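Protein CbbY (Rhodobacter sphaeroides, PDB 4UAS) dephosphorylates xylulose-1,5-bisphosphate, a potent Rubisco inhibitor made by Rubisco itself, as a highly selective magnesium-dependent sugar phosphatase of the HAD-like hydrolase superfamily. Local coordinates at residues 4-9 / 162-167; 155-160 / 171-176; 25-30 / 75-80; 81-86 / 125-130. All blocks are in the same frame, centred on the assembly; numbering follows the deposited sequence.

Contact 1. Residues 4-9 / 162-167; sequences AILFDV and RELDVP. With MG (magnesium ion), chain D; PO4 (phosphate ion), chain C.
The CB of A4 meets L164, the last residue of helix 155-164, and V166 just beyond it: it lies 3.9 Å from CD1 of L164 and 4.1 Å from CG2 of V166. Beside it, L164 can be followed outward. Its CB leaves the helix toward strand 4-7, and CG stands anti to its own carbonyl carbon (chi1 -75°), which carries CD1 to the strand; CD1 then does the touching, meeting both A4 CB and L6 CG, the latter at 4.0 Å. The two leucine chains run antiparallel past one another, and both methyls of L6 also come near that single CD1. L164 further touches R110 and A112 of strand 110-114, which adjoins strand 4-7 in the sheet. The apolar strand runs straight into the catalytic loop. There OD2 of D8 binds magnesium at 2.1 Å, and phosphate O4 is a second ligand of the same ion. The amide N of V9 donates to phosphate O3 over 3.1 Å, with a bent N-H...O angle of 138°. K151 forms a salt bridge to D8 OD1 and also hydrogen-bonds the phosphate. A buried parallel strand, covered by a helix and ending in the inferred nucleophile D8 on a magnesium ion, is the hallmark of the Rossmann-like HAD core and its DxDx(T/V) motif.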
loop_
_atom_site.group_PDB
_atom_site.type_symbol
_atom_site.label_atom_id
_atom_site.label_comp_id
_atom_site.label_asym_id
_atom_site.label_seq_id
_atom_site.Cartn_x
_atom_site.Cartn_y
_atom_site.Cartn_z
ATOM N N ALA A 4 16.768 -8.503 1.830
ATOM C CA ALA A 4 15.600 -8.035 1.068
ATOM C C ALA A 4 14.873 -6.990 1.908
ATOM O O ALA A 4 14.797 -7.106 3.103
ATOM C CB ALA A 4 14.637 -9.176 0.670
ATOM N N ILE A 5 14.248 -6.040 1.192
ATOM C CA ILE A 5 13.313 -5.086 1.773
ATOM C C ILE A 5 12.011 -5.217 1.055
ATOM O O ILE A 5 11.961 -5.196 -0.181
ATOM C CB ILE A 5 13.851 -3.620 1.664
ATOM C CG1 ILE A 5 15.288 -3.479 2.145
ATOM C CG2 ILE A 5 12.918 -2.696 2.389
ATOM C CD1 ILE A 5 15.960 -2.172 1.752
ATOM N N LEU A 6 10.959 -5.290 1.869
ATOM C CA LEU A 6 9.578 -5.439 1.377
ATOM C C LEU A 6 8.819 -4.152 1.708
ATOM O O LEU A 6 8.743 -3.763 2.873
ATOM C CB LEU A 6 8.918 -6.663 1.971
ATOM C CG LEU A 6 9.565 -7.970 1.580
ATOM C CD1 LEU A 6 10.699 -8.352 2.476
ATOM C CD2 LEU A 6 8.541 -9.109 1.589
ATOM N N PHE A 7 8.302 -3.500 0.705
ATOM C CA PHE A 7 7.585 -2.241 0.827
ATOM C C PHE A 7 6.094 -2.380 0.660
ATOM O O PHE A 7 5.606 -2.878 -0.328
ATOM C CB PHE A 7 8.025 -1.254 -0.247
ATOM C CG PHE A 7 9.472 -0.823 -0.143
ATOM C CD1 PHE A 7 9.816 0.370 0.487
ATOM C CD2 PHE A 7 10.481 -1.574 -0.714
ATOM C CE1 PHE A 7 11.158 0.794 0.515
ATOM C CE2 PHE A 7 11.794 -1.170 -0.616
ATOM C CZ PHE A 7 12.120 0.008 -0.037
ATOM N N ASP A 8 5.344 -1.863 1.656
ATOM C CA ASP A 8 3.993 -1.479 1.467
ATOM C C ASP A 8 3.928 -0.378 0.391
ATOM O O ASP A 8 4.913 0.298 0.151
ATOM C CB ASP A 8 3.469 -0.964 2.794
ATOM C CG ASP A 8 2.048 -0.560 2.797
ATOM O OD1 ASP A 8 1.212 -1.372 2.313
ATOM O OD2 ASP A 8 1.712 0.597 3.121
ATOM N N VAL A 9 2.753 -0.169 -0.185
ATOM C CA VAL A 9 2.568 0.882 -1.174
ATOM C C VAL A 9 1.841 2.112 -0.624
ATOM O O VAL A 9 2.430 3.167 -0.430
ATOM C CB VAL A 9 1.914 0.352 -2.495
ATOM C CG1 VAL A 9 1.618 1.484 -3.459
ATOM C CG2 VAL A 9 2.810 -0.683 -3.124
ATOM N N ARG A 162 8.360 -15.987 -0.502
ATOM C CA ARG A 162 8.566 -17.188 -1.280
ATOM C C ARG A 162 9.188 -16.834 -2.622
ATOM O O ARG A 162 10.116 -17.496 -3.118
ATOM C CB ARG A 162 7.288 -18.009 -1.416
ATOM C CG ARG A 162 7.608 -19.362 -2.108
ATOM C CD ARG A 162 6.511 -20.335 -2.192
ATOM N NE ARG A 162 5.452 -19.721 -2.700
ATOM C CZ ARG A 162 4.311 -19.233 -2.060
ATOM N NH1 ARG A 162 3.857 -19.402 -0.822
ATOM N NH2 ARG A 162 3.580 -18.587 -2.823
ATOM N N GLU A 163 8.665 -15.815 -3.283
ATOM C CA GLU A 163 9.183 -15.393 -4.580
ATOM C C GLU A 163 10.580 -14.826 -4.476
ATOM O O GLU A 163 11.397 -15.068 -5.355
ATOM C CB GLU A 163 8.242 -14.402 -5.257
ATOM C CG GLU A 163 6.945 -15.046 -5.667
ATOM C CD GLU A 163 6.083 -14.307 -6.622
ATOM O OE1 GLU A 163 6.163 -14.645 -7.813
ATOM O OE2 GLU A 163 5.373 -13.442 -6.175
ATOM N N LEU A 164 10.884 -14.082 -3.411
ATOM C CA LEU A 164 12.217 -13.573 -3.178
ATOM C C LEU A 164 13.200 -14.659 -2.865
ATOM O O LEU A 164 14.414 -14.485 -3.151
ATOM C CB LEU A 164 12.223 -12.594 -1.986
ATOM C CG LEU A 164 11.652 -11.207 -2.236
ATOM C CD1 LEU A 164 11.359 -10.522 -0.896
ATOM C CD2 LEU A 164 12.585 -10.322 -3.105
ATOM N N ASP A 165 12.705 -15.732 -2.251
ATOM C CA ASP A 165 13.505 -16.815 -1.745
ATOM C C ASP A 165 14.502 -16.265 -0.723
ATOM O O ASP A 165 15.714 -16.597 -0.769
ATOM C CB ASP A 165 14.175 -17.627 -2.870
ATOM C CG ASP A 165 14.744 -18.923 -2.335
ATOM O OD1 ASP A 165 14.076 -19.577 -1.448
ATOM O OD2 ASP A 165 15.808 -19.355 -2.859
ATOM N N VAL A 166 14.013 -15.488 0.240
ATOM C CA VAL A 166 14.835 -14.925 1.356
ATOM C C VAL A 166 14.053 -15.315 2.598
ATOM O O VAL A 166 12.828 -15.093 2.652
ATOM C CB VAL A 166 14.986 -13.394 1.232
ATOM C CG1 VAL A 166 15.691 -12.815 2.419
ATOM C CG2 VAL A 166 15.777 -12.999 -0.036
ATOM N N PRO A 167 14.755 -15.839 3.634
ATOM C CA PRO A 167 14.059 -16.178 4.895
ATOM C C PRO A 167 13.648 -14.846 5.555
ATOM O O PRO A 167 14.380 -13.848 5.486
ATOM C CB PRO A 167 15.091 -16.925 5.717
ATOM C CG PRO A 167 16.353 -16.854 4.992
ATOM C CD PRO A 167 16.171 -16.234 3.661
HETATM MG MG MG D . -0.265 1.145 3.621
HETATM P P PO4 C . -1.374 -1.004 0.921
HETATM O O1 PO4 C . -1.500 -2.511 1.388
HETATM O O2 PO4 C . -2.776 -0.596 0.306
HETATM O O3 PO4 C . -0.339 -0.705 -0.151
HETATM O O4 PO4 C . -1.172 -0.051 2.148
HETATM O O HOH W 1 -1.938 1.944 4.358
HETATM O O HOH W 2 -0.411 -0.568 5.020
#

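Contact 2. Residues 155-160 / 171-176; sequences DIYRLA and AVALED. With MG (magnesium ion), chain D.
The ring of Y157 receives OE2 of E175 at its edge, close to the ring plane, while CB of A173 approaches obliquely, 3.8 Å from CE2. Ring and carboxylate planes are turned 63° apart. This is helix-on-strand packing in the Rossmann-like HAD core: helix 155-164 lies over strand 171-175, their local axes 11.6 Å apart and running at 137° to each other. The side chains of Y157 and E175 arrive from opposite directions, and Y157 OH donates to E175 OE2 over 2.6 Å, meeting the oxygen on its anti side and 23° out of the carboxylate plane. K151 makes a salt bridge to the same OE2, so this buried oxygen has two partners. A phenylalanine in place of Y157 would probably leave E175 OE2 without its hydroxyl donor and the carboxylate freer to turn. E175 is a second-shell residue of the metal site: its chain bends at chi2, bringing OE1 to accept from a magnesium-bound water at 2.6 Å. The neighbouring D176 is in the first shell, with OD1 bound to magnesium at 2.2 Å, and its OD2 accepts at 2.9 Å from the second of the two metal waters.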
loop_
_atom_site.group_PDB
_atom_site.type_symbol
_atom_site.label_atom_id
_atom_site.label_comp_id
_atom_site.label_asym_id
_atom_site.label_seq_id
_atom_site.Cartn_x
_atom_site.Cartn_y
_atom_site.Cartn_z
ATOM N N ASP A 155 -0.584 -13.297 4.416
ATOM C CA ASP A 155 -0.379 -14.078 3.197
ATOM C C ASP A 155 0.345 -13.327 2.082
ATOM O O ASP A 155 1.136 -13.950 1.382
ATOM C CB ASP A 155 -1.687 -14.672 2.765
ATOM C CG ASP A 155 -2.137 -15.831 3.734
ATOM O OD1 ASP A 155 -1.279 -16.271 4.574
ATOM O OD2 ASP A 155 -3.255 -16.316 3.586
ATOM N N ILE A 156 0.102 -12.039 1.873
ATOM C CA ILE A 156 0.753 -11.337 0.797
ATOM C C ILE A 156 2.275 -11.245 1.057
ATOM O O ILE A 156 3.080 -11.291 0.118
ATOM C CB ILE A 156 0.134 -9.940 0.594
ATOM C CG1 ILE A 156 0.492 -9.368 -0.772
ATOM C CG2 ILE A 156 0.403 -8.997 1.744
ATOM C CD1 ILE A 156 -0.084 -10.157 -1.954
ATOM N N TYR A 157 2.691 -11.075 2.316
ATOM C CA TYR A 157 4.091 -11.101 2.671
ATOM C C TYR A 157 4.711 -12.460 2.511
ATOM O O TYR A 157 5.847 -12.605 2.063
ATOM C CB TYR A 157 4.318 -10.556 4.089
ATOM C CG TYR A 157 4.302 -9.036 4.210
ATOM C CD1 TYR A 157 3.274 -8.340 4.781
ATOM C CD2 TYR A 157 5.394 -8.317 3.760
ATOM C CE1 TYR A 157 3.317 -6.946 4.901
ATOM C CE2 TYR A 157 5.458 -6.955 3.869
ATOM C CZ TYR A 157 4.418 -6.256 4.416
ATOM O OH TYR A 157 4.526 -4.907 4.552
ATOM N N ARG A 158 3.974 -13.510 2.895
ATOM C CA ARG A 158 4.449 -14.884 2.656
ATOM C C ARG A 158 4.657 -15.164 1.186
ATOM O O ARG A 158 5.653 -15.814 0.818
ATOM C CB ARG A 158 3.476 -15.870 3.274
ATOM C CG ARG A 158 3.413 -15.779 4.794
ATOM C CD ARG A 158 2.361 -16.667 5.414
ATOM N NE ARG A 158 2.396 -16.578 6.860
ATOM C CZ ARG A 158 1.363 -16.563 7.664
ATOM N NH1 ARG A 158 0.098 -16.592 7.214
ATOM N NH2 ARG A 158 1.609 -16.505 8.954
ATOM N N LEU A 159 3.769 -14.671 0.344
ATOM C CA LEU A 159 3.935 -14.819 -1.117
ATOM C C LEU A 159 5.213 -14.130 -1.555
ATOM O O LEU A 159 6.050 -14.699 -2.258
ATOM C CB LEU A 159 2.700 -14.245 -1.814
ATOM C CG LEU A 159 2.837 -14.031 -3.314
ATOM C CD1 LEU A 159 3.209 -15.247 -4.069
ATOM C CD2 LEU A 159 1.634 -13.298 -3.864
ATOM N N ALA A 160 5.390 -12.851 -1.162
ATOM C CA ALA A 160 6.542 -12.100 -1.569
ATOM C C ALA A 160 7.823 -12.784 -1.133
ATOM O O ALA A 160 8.811 -12.827 -1.897
ATOM C CB ALA A 160 6.455 -10.693 -0.995
ATOM N N ALA A 171 15.158 -10.284 6.234
ATOM C CA ALA A 171 14.397 -9.276 5.497
ATOM C C ALA A 171 13.779 -8.313 6.469
ATOM O O ALA A 171 13.830 -8.494 7.680
ATOM C CB ALA A 171 13.395 -9.961 4.608
ATOM N N VAL A 172 13.158 -7.266 5.923
ATOM C CA VAL A 172 12.525 -6.229 6.745
ATOM C C VAL A 172 11.405 -5.664 5.865
ATOM O O VAL A 172 11.531 -5.568 4.662
ATOM C CB VAL A 172 13.524 -5.166 7.198
ATOM C CG1 VAL A 172 14.115 -4.479 5.998
ATOM C CG2 VAL A 172 12.949 -4.221 8.222
ATOM N N ALA A 173 10.315 -5.218 6.530
ATOM C CA ALA A 173 9.194 -4.552 5.903
ATOM C C ALA A 173 9.091 -3.101 6.340
ATOM O O ALA A 173 9.361 -2.781 7.501
ATOM C CB ALA A 173 7.882 -5.243 6.268
ATOM N N LEU A 174 8.663 -2.258 5.408
ATOM C CA LEU A 174 8.284 -0.850 5.692
ATOM C C LEU A 174 6.796 -0.718 5.485
ATOM O O LEU A 174 6.229 -1.129 4.468
ATOM C CB LEU A 174 8.982 0.133 4.788
ATOM C CG LEU A 174 10.378 0.548 5.173
ATOM C CD1 LEU A 174 11.321 -0.559 5.254
ATOM C CD2 LEU A 174 10.856 1.646 4.282
ATOM N N GLU A 175 6.121 -0.164 6.503
ATOM C CA GLU A 175 4.662 -0.070 6.572
ATOM C C GLU A 175 4.247 1.268 7.160
ATOM O O GLU A 175 5.022 2.002 7.751
ATOM C CB GLU A 175 4.098 -1.193 7.466
ATOM C CG GLU A 175 3.867 -2.488 6.690
ATOM C CD GLU A 175 2.664 -2.443 5.785
ATOM O OE1 GLU A 175 1.960 -1.387 5.799
ATOM O OE2 GLU A 175 2.440 -3.463 5.095
ATOM N N ASP A 176 2.930 1.593 7.004
ATOM C CA ASP A 176 2.348 2.785 7.512
ATOM C C ASP A 176 1.134 2.565 8.376
ATOM O O ASP A 176 0.620 3.547 8.939
ATOM C CB ASP A 176 1.960 3.782 6.410
ATOM C CG ASP A 176 0.712 3.300 5.688
ATOM O OD1 ASP A 176 0.776 2.153 5.221
ATOM O OD2 ASP A 176 -0.300 4.018 5.553
HETATM MG MG MG D . -0.265 1.145 3.621
HETATM O O HOH W 2 -0.411 -0.568 5.020
HETATM O O HOH W 1 -1.938 1.944 4.358
#

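Contact 3. Residues 25-30 / 75-80; sequences NETFAA and HRAKTE
T27 of helix 17-31 presses against the backbone of helix 71-87, where OG1 lies 3.2 Å from CA of K78 and 3.6 Å from its CB. This is the tight part of the contact, and the helices come very near there: the CA atoms of T27 and K78 are only 5.5 Å apart. The T27 side chain stands roughly perpendicular to that of K78. T27 OG1 sits beside its own backbone N (chi1 -63°), from where it also hydrogen-bonds A23 O one turn back, while CG2 is directed to A77 and reaches its CB at 3.9 Å. Replacing T27 by an alanine would probably open a gap over A77 and K78 and leave A23 O without its hydroxyl partner. The looser side is at A77, which is partly exposed and offers just a methyl. K78 turns its chain away from the interface: CG lies anti to its backbone N (chi1 174°), and the amine is hydrogen-bonded to H20 ND1 and forms a cation-pi contact with F24. The residues 75-78 bind substrate. Between residues 25-30 and 75-80 the contact is therefore van der Waals packing, with the threonine hydroxyl spent within its own helix and the lysine charge directed to the substrate-binding side of the all-helical cap.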
loop_
_atom_site.group_PDB
_atom_site.type_symbol
_atom_site.label_atom_id
_atom_site.label_comp_id
_atom_site.label_asym_id
_atom_site.label_seq_id
_atom_site.Cartn_x
_atom_site.Cartn_y
_atom_site.Cartn_z
ATOM N N ASN A 25 -14.890 8.822 -5.186
ATOM C CA ASN A 25 -16.024 9.744 -5.240
ATOM C C ASN A 25 -16.356 10.164 -6.647
ATOM O O ASN A 25 -17.535 10.281 -7.017
ATOM C CB ASN A 25 -15.743 10.953 -4.336
ATOM C CG ASN A 25 -15.823 10.596 -2.888
ATOM O OD1 ASN A 25 -16.645 9.754 -2.506
ATOM N ND2 ASN A 25 -15.054 11.258 -2.053
ATOM N N GLU A 26 -15.336 10.416 -7.487
ATOM C CA GLU A 26 -15.597 10.752 -8.880
ATOM C C GLU A 26 -16.259 9.618 -9.637
ATOM O O GLU A 26 -17.060 9.844 -10.524
ATOM C CB GLU A 26 -14.307 11.271 -9.513
ATOM C CG GLU A 26 -13.857 12.616 -9.000
ATOM C CD GLU A 26 -12.658 13.209 -9.697
ATOM O OE1 GLU A 26 -12.080 12.554 -10.590
ATOM O OE2 GLU A 26 -12.292 14.352 -9.316
ATOM N N THR A 27 -15.867 8.394 -9.310
ATOM C CA THR A 27 -16.469 7.210 -9.931
ATOM C C THR A 27 -17.953 7.116 -9.545
ATOM O O THR A 27 -18.828 6.885 -10.363
ATOM C CB THR A 27 -15.692 5.965 -9.567
ATOM O OG1 THR A 27 -14.379 6.041 -10.074
ATOM C CG2 THR A 27 -16.387 4.730 -10.174
ATOM N N PHE A 28 -18.217 7.325 -8.290
ATOM C CA PHE A 28 -19.592 7.268 -7.797
ATOM C C PHE A 28 -20.441 8.328 -8.531
ATOM O O PHE A 28 -21.545 8.043 -8.973
ATOM C CB PHE A 28 -19.643 7.518 -6.298
ATOM C CG PHE A 28 -18.896 6.476 -5.439
ATOM C CD1 PHE A 28 -18.568 5.232 -5.911
ATOM C CD2 PHE A 28 -18.542 6.823 -4.154
ATOM C CE1 PHE A 28 -17.874 4.344 -5.107
ATOM C CE2 PHE A 28 -17.839 5.966 -3.357
ATOM C CZ PHE A 28 -17.498 4.701 -3.827
ATOM N N ALA A 29 -19.916 9.556 -8.663
ATOM C CA ALA A 29 -20.686 10.581 -9.341
ATOM C C ALA A 29 -20.929 10.181 -10.788
ATOM O O ALA A 29 -22.050 10.379 -11.299
ATOM C CB ALA A 29 -19.967 11.928 -9.268
ATOM N N ALA A 30 -19.911 9.658 -11.470
ATOM C CA ALA A 30 -20.064 9.260 -12.848
ATOM C C ALA A 30 -21.050 8.145 -13.052
ATOM O O ALA A 30 -21.726 8.069 -14.100
ATOM C CB ALA A 30 -18.694 8.871 -13.430
ATOM N N HIS A 75 -15.266 -1.143 -9.071
ATOM C CA HIS A 75 -13.840 -1.110 -8.742
ATOM C C HIS A 75 -12.971 -0.924 -9.960
ATOM O O HIS A 75 -11.986 -0.149 -9.905
ATOM C CB HIS A 75 -13.456 -2.338 -7.955
ATOM C CG HIS A 75 -12.044 -2.371 -7.485
ATOM N ND1 HIS A 75 -11.153 -3.337 -7.923
ATOM C CD2 HIS A 75 -11.355 -1.565 -6.659
ATOM C CE1 HIS A 75 -9.961 -3.094 -7.415
ATOM N NE2 HIS A 75 -10.047 -2.028 -6.633
ATOM N N ARG A 76 -13.294 -1.605 -11.066
ATOM C CA ARG A 76 -12.522 -1.407 -12.300
ATOM C C ARG A 76 -12.575 0.046 -12.754
ATOM O O ARG A 76 -11.559 0.636 -13.126
ATOM C CB ARG A 76 -13.048 -2.348 -13.408
ATOM C CG ARG A 76 -12.380 -2.218 -14.761
ATOM C CD ARG A 76 -12.913 -3.185 -15.859
ATOM N NE ARG A 76 -14.077 -4.002 -15.450
ATOM C CZ ARG A 76 -14.017 -5.063 -14.622
ATOM N NH1 ARG A 76 -15.129 -5.751 -14.317
ATOM N NH2 ARG A 76 -12.850 -5.448 -14.075
ATOM N N ALA A 77 -13.769 0.641 -12.738
ATOM C CA ALA A 77 -13.910 2.022 -13.148
ATOM C C ALA A 77 -13.090 2.967 -12.223
ATOM O O ALA A 77 -12.442 3.889 -12.677
ATOM C CB ALA A 77 -15.381 2.397 -13.140
ATOM N N LYS A 78 -13.139 2.684 -10.943
ATOM C CA LYS A 78 -12.395 3.502 -9.986
ATOM C C LYS A 78 -10.886 3.330 -10.163
ATOM O O LYS A 78 -10.146 4.314 -10.047
ATOM C CB LYS A 78 -12.821 3.149 -8.561
ATOM C CG LYS A 78 -11.995 3.841 -7.458
ATOM C CD LYS A 78 -10.825 2.961 -6.963
ATOM C CE LYS A 78 -9.812 3.750 -6.167
ATOM N NZ LYS A 78 -8.745 2.907 -5.641
ATOM N N THR A 79 -10.428 2.111 -10.507
ATOM C CA THR A 79 -9.030 1.880 -10.779
ATOM C C THR A 79 -8.560 2.653 -11.970
ATOM O O THR A 79 -7.514 3.297 -11.932
ATOM C CB THR A 79 -8.752 0.373 -10.890
ATOM O OG1 THR A 79 -9.090 -0.256 -9.679
ATOM C CG2 THR A 79 -7.284 0.088 -11.244
ATOM N N GLU A 80 -9.340 2.597 -13.050
ATOM C CA GLU A 80 -9.020 3.372 -14.244
ATOM C C GLU A 80 -8.891 4.856 -13.897
ATOM O O GLU A 80 -7.977 5.554 -14.373
ATOM C CB GLU A 80 -10.067 3.143 -15.294
ATOM C CG GLU A 80 -10.052 1.707 -15.858
ATOM C CD GLU A 80 -11.238 1.391 -16.731
ATOM O OE1 GLU A 80 -12.128 2.276 -16.912
ATOM O OE2 GLU A 80 -11.306 0.244 -17.214
#

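Contact 4. Residues 81-86 / 125-130; sequences RFVALM and LCRACF
M86 projects toward helix 119-129 and folds back on itself against it. Its CG is anti to the backbone N (chi1 -178°), but chi2 and chi3 both stand near +60°, so the chain curls instead of extending. CG comes to 3.9 Å from the backbone N of L125 and 4.0 Å from CB of A128; SD is then 4.0 Å from that same CB, and the terminal CE lies 4.4 Å from CB of L125. The thioether thus lies over the start of segment 125-130 and beside A128. A128 answers with its methyl, which points back at helix 71-87 and meets the carbonyl O of M86 at 3.6 Å. The axes of the two short helical pieces are 9.9 Å apart and only 11° from parallel, a nearly aligned pair. At the outer margin V83 and R127 cross obliquely. The R127 chain bends at chi3, bringing its guanidinium edge-on to V83: CG1 of V83 lies near the guanidinium plane, 3.9 Å from NH2. A water links this margin, donating to V83 O and accepting from R127 NH2 over 3.0 Å. One turn back from A128 on helix 119-129, A124 also touches V83 and M86; F82 stacks on H20. L125 also packs on V9, next to D8, the inferred nucleophile. The chemistry thus grades from an apolar, buried methionine interior to a hydrated, exposed arginine, implying that cap helix 71-87 and core helix 119-129 are held by packing inside and by a water-mediated polar link at the surface.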
loop_
_atom_site.group_PDB
_atom_site.type_symbol
_atom_site.label_atom_id
_atom_site.label_comp_id
_atom_site.label_asym_id
_atom_site.label_seq_id
_atom_site.Cartn_x
_atom_site.Cartn_y
_atom_site.Cartn_z
ATOM N N ARG A 81 -9.802 5.377 -13.063
ATOM C CA ARG A 81 -9.741 6.790 -12.684
ATOM C C ARG A 81 -8.488 7.085 -11.853
ATOM O O ARG A 81 -7.843 8.105 -12.093
ATOM C CB ARG A 81 -11.017 7.257 -11.968
ATOM C CG ARG A 81 -12.271 7.391 -12.822
ATOM C CD ARG A 81 -13.495 7.986 -12.121
ATOM N NE ARG A 81 -14.565 8.199 -13.063
ATOM C CZ ARG A 81 -14.809 9.376 -13.660
ATOM N NH1 ARG A 81 -15.809 9.479 -14.532
ATOM N NH2 ARG A 81 -14.109 10.473 -13.359
ATOM N N PHE A 82 -8.173 6.221 -10.901
ATOM C CA PHE A 82 -6.953 6.414 -10.115
ATOM C C PHE A 82 -5.701 6.422 -10.994
ATOM O O PHE A 82 -4.816 7.255 -10.815
ATOM C CB PHE A 82 -6.839 5.322 -9.073
ATOM C CG PHE A 82 -5.611 5.447 -8.195
ATOM C CD1 PHE A 82 -5.596 6.315 -7.103
ATOM C CD2 PHE A 82 -4.461 4.755 -8.476
ATOM C CE1 PHE A 82 -4.518 6.404 -6.324
ATOM C CE2 PHE A 82 -3.386 4.859 -7.703
ATOM C CZ PHE A 82 -3.378 5.677 -6.629
ATOM N N VAL A 83 -5.617 5.462 -11.921
ATOM C CA VAL A 83 -4.485 5.406 -12.816
ATOM C C VAL A 83 -4.320 6.727 -13.598
ATOM O O VAL A 83 -3.223 7.238 -13.768
ATOM C CB VAL A 83 -4.621 4.173 -13.732
ATOM C CG1 VAL A 83 -3.635 4.210 -14.932
ATOM C CG2 VAL A 83 -4.433 2.893 -12.937
ATOM N N ALA A 84 -5.442 7.269 -14.094
ATOM C CA ALA A 84 -5.403 8.525 -14.839
ATOM C C ALA A 84 -4.971 9.680 -13.927
ATOM O O ALA A 84 -4.133 10.512 -14.303
ATOM C CB ALA A 84 -6.731 8.849 -15.494
ATOM N N LEU A 85 -5.502 9.706 -12.698
ATOM C CA LEU A 85 -5.133 10.779 -11.763
ATOM C C LEU A 85 -3.664 10.723 -11.393
ATOM O O LEU A 85 -3.003 11.763 -11.299
ATOM C CB LEU A 85 -6.028 10.753 -10.534
ATOM C CG LEU A 85 -7.496 11.177 -10.665
ATOM C CD1 LEU A 85 -8.317 10.747 -9.449
ATOM C CD2 LEU A 85 -7.567 12.661 -10.900
ATOM N N MET A 86 -3.140 9.516 -11.196
ATOM C CA MET A 86 -1.758 9.333 -10.917
ATOM C C MET A 86 -0.873 9.882 -12.016
ATOM O O MET A 86 0.185 10.473 -11.718
ATOM C CB MET A 86 -1.501 7.855 -10.679
ATOM C CG MET A 86 -0.078 7.539 -10.327
ATOM S SD MET A 86 0.585 8.289 -8.826
ATOM C CE MET A 86 -0.448 7.548 -7.702
ATOM N N LEU A 125 1.862 4.216 -10.081
ATOM C CA LEU A 125 2.728 4.877 -9.153
ATOM C C LEU A 125 4.190 4.833 -9.529
ATOM O O LEU A 125 4.890 5.824 -9.462
ATOM C CB LEU A 125 2.500 4.315 -7.736
ATOM C CG LEU A 125 3.358 4.965 -6.643
ATOM C CD1 LEU A 125 2.677 4.711 -5.271
ATOM C CD2 LEU A 125 4.695 4.247 -6.458
ATOM N N CYS A 126 4.659 3.695 -9.986
ATOM C CA CYS A 126 6.042 3.589 -10.388
ATOM C C CYS A 126 6.359 4.413 -11.630
ATOM O O CYS A 126 7.372 5.125 -11.641
ATOM C CB CYS A 126 6.452 2.137 -10.585
ATOM S SG CYS A 126 6.513 1.198 -9.070
ATOM N N ARG A 127 5.429 4.458 -12.626
ATOM C CA ARG A 127 5.660 5.293 -13.789
ATOM C C ARG A 127 5.800 6.759 -13.338
ATOM O O ARG A 127 6.696 7.487 -13.823
ATOM C CB ARG A 127 4.591 5.101 -14.842
ATOM C CG ARG A 127 4.644 3.799 -15.566
ATOM C CD ARG A 127 3.697 3.856 -16.774
ATOM N NE ARG A 127 2.273 4.125 -16.376
ATOM C CZ ARG A 127 1.368 3.173 -16.039
ATOM N NH1 ARG A 127 1.723 1.898 -16.035
ATOM N NH2 ARG A 127 0.111 3.472 -15.697
ATOM N N ALA A 128 4.894 7.236 -12.502
ATOM C CA ALA A 128 4.822 8.656 -12.133
ATOM C C ALA A 128 5.949 9.039 -11.192
ATOM O O ALA A 128 6.534 10.131 -11.318
ATOM C CB ALA A 128 3.475 8.974 -11.550
ATOM N N CYS A 129 6.249 8.174 -10.238
ATOM C CA CYS A 129 7.099 8.563 -9.094
ATOM C C CYS A 129 8.528 8.092 -9.223
ATOM O O CYS A 129 9.414 8.769 -8.653
ATOM C CB CYS A 129 6.512 8.035 -7.778
ATOM S SG CYS A 129 4.907 8.640 -7.386
ATOM N N PHE A 130 8.765 6.961 -9.874
ATOM C CA PHE A 130 10.075 6.426 -10.062
ATOM C C PHE A 130 10.569 6.666 -11.491
ATOM O O PHE A 130 11.770 6.558 -11.733
ATOM C CB PHE A 130 10.206 4.947 -9.697
ATOM C CG PHE A 130 10.105 4.582 -8.222
ATOM C CD1 PHE A 130 11.242 4.707 -7.395
ATOM C CD2 PHE A 130 8.998 4.049 -7.686
ATOM C CE1 PHE A 130 11.185 4.376 -6.102
ATOM C CE2 PHE A 130 8.964 3.692 -6.396
ATOM C CZ PHE A 130 10.040 3.839 -5.607
HETATM O O HOH W 3 -0.906 6.145 -14.972
#

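How the contacts relate
Contacts 1 and 2 belong to the buried core and share helix 155-164, which lies over the neighbouring strands 4-7 and 171-175; they meet at the magnesium ion, where D8 OD2 and D176 OD1 are 2.8 Å apart. Contact 1 is apolar away from the metal, whereas contact 2 adds a buried polar bond. Contacts 3 and 4 share helix 71-87 and touch through R81, which packs on T27 and A30. Contact 3, in the cap, is buried although its centre lies about 31 Å from that of contact 1, and has no polar link between its segments; contact 4, only partly buried, uses a bridging water. Through L125 on V9, helix 119-129 reaches both helix 71-87 and the catalytic loop.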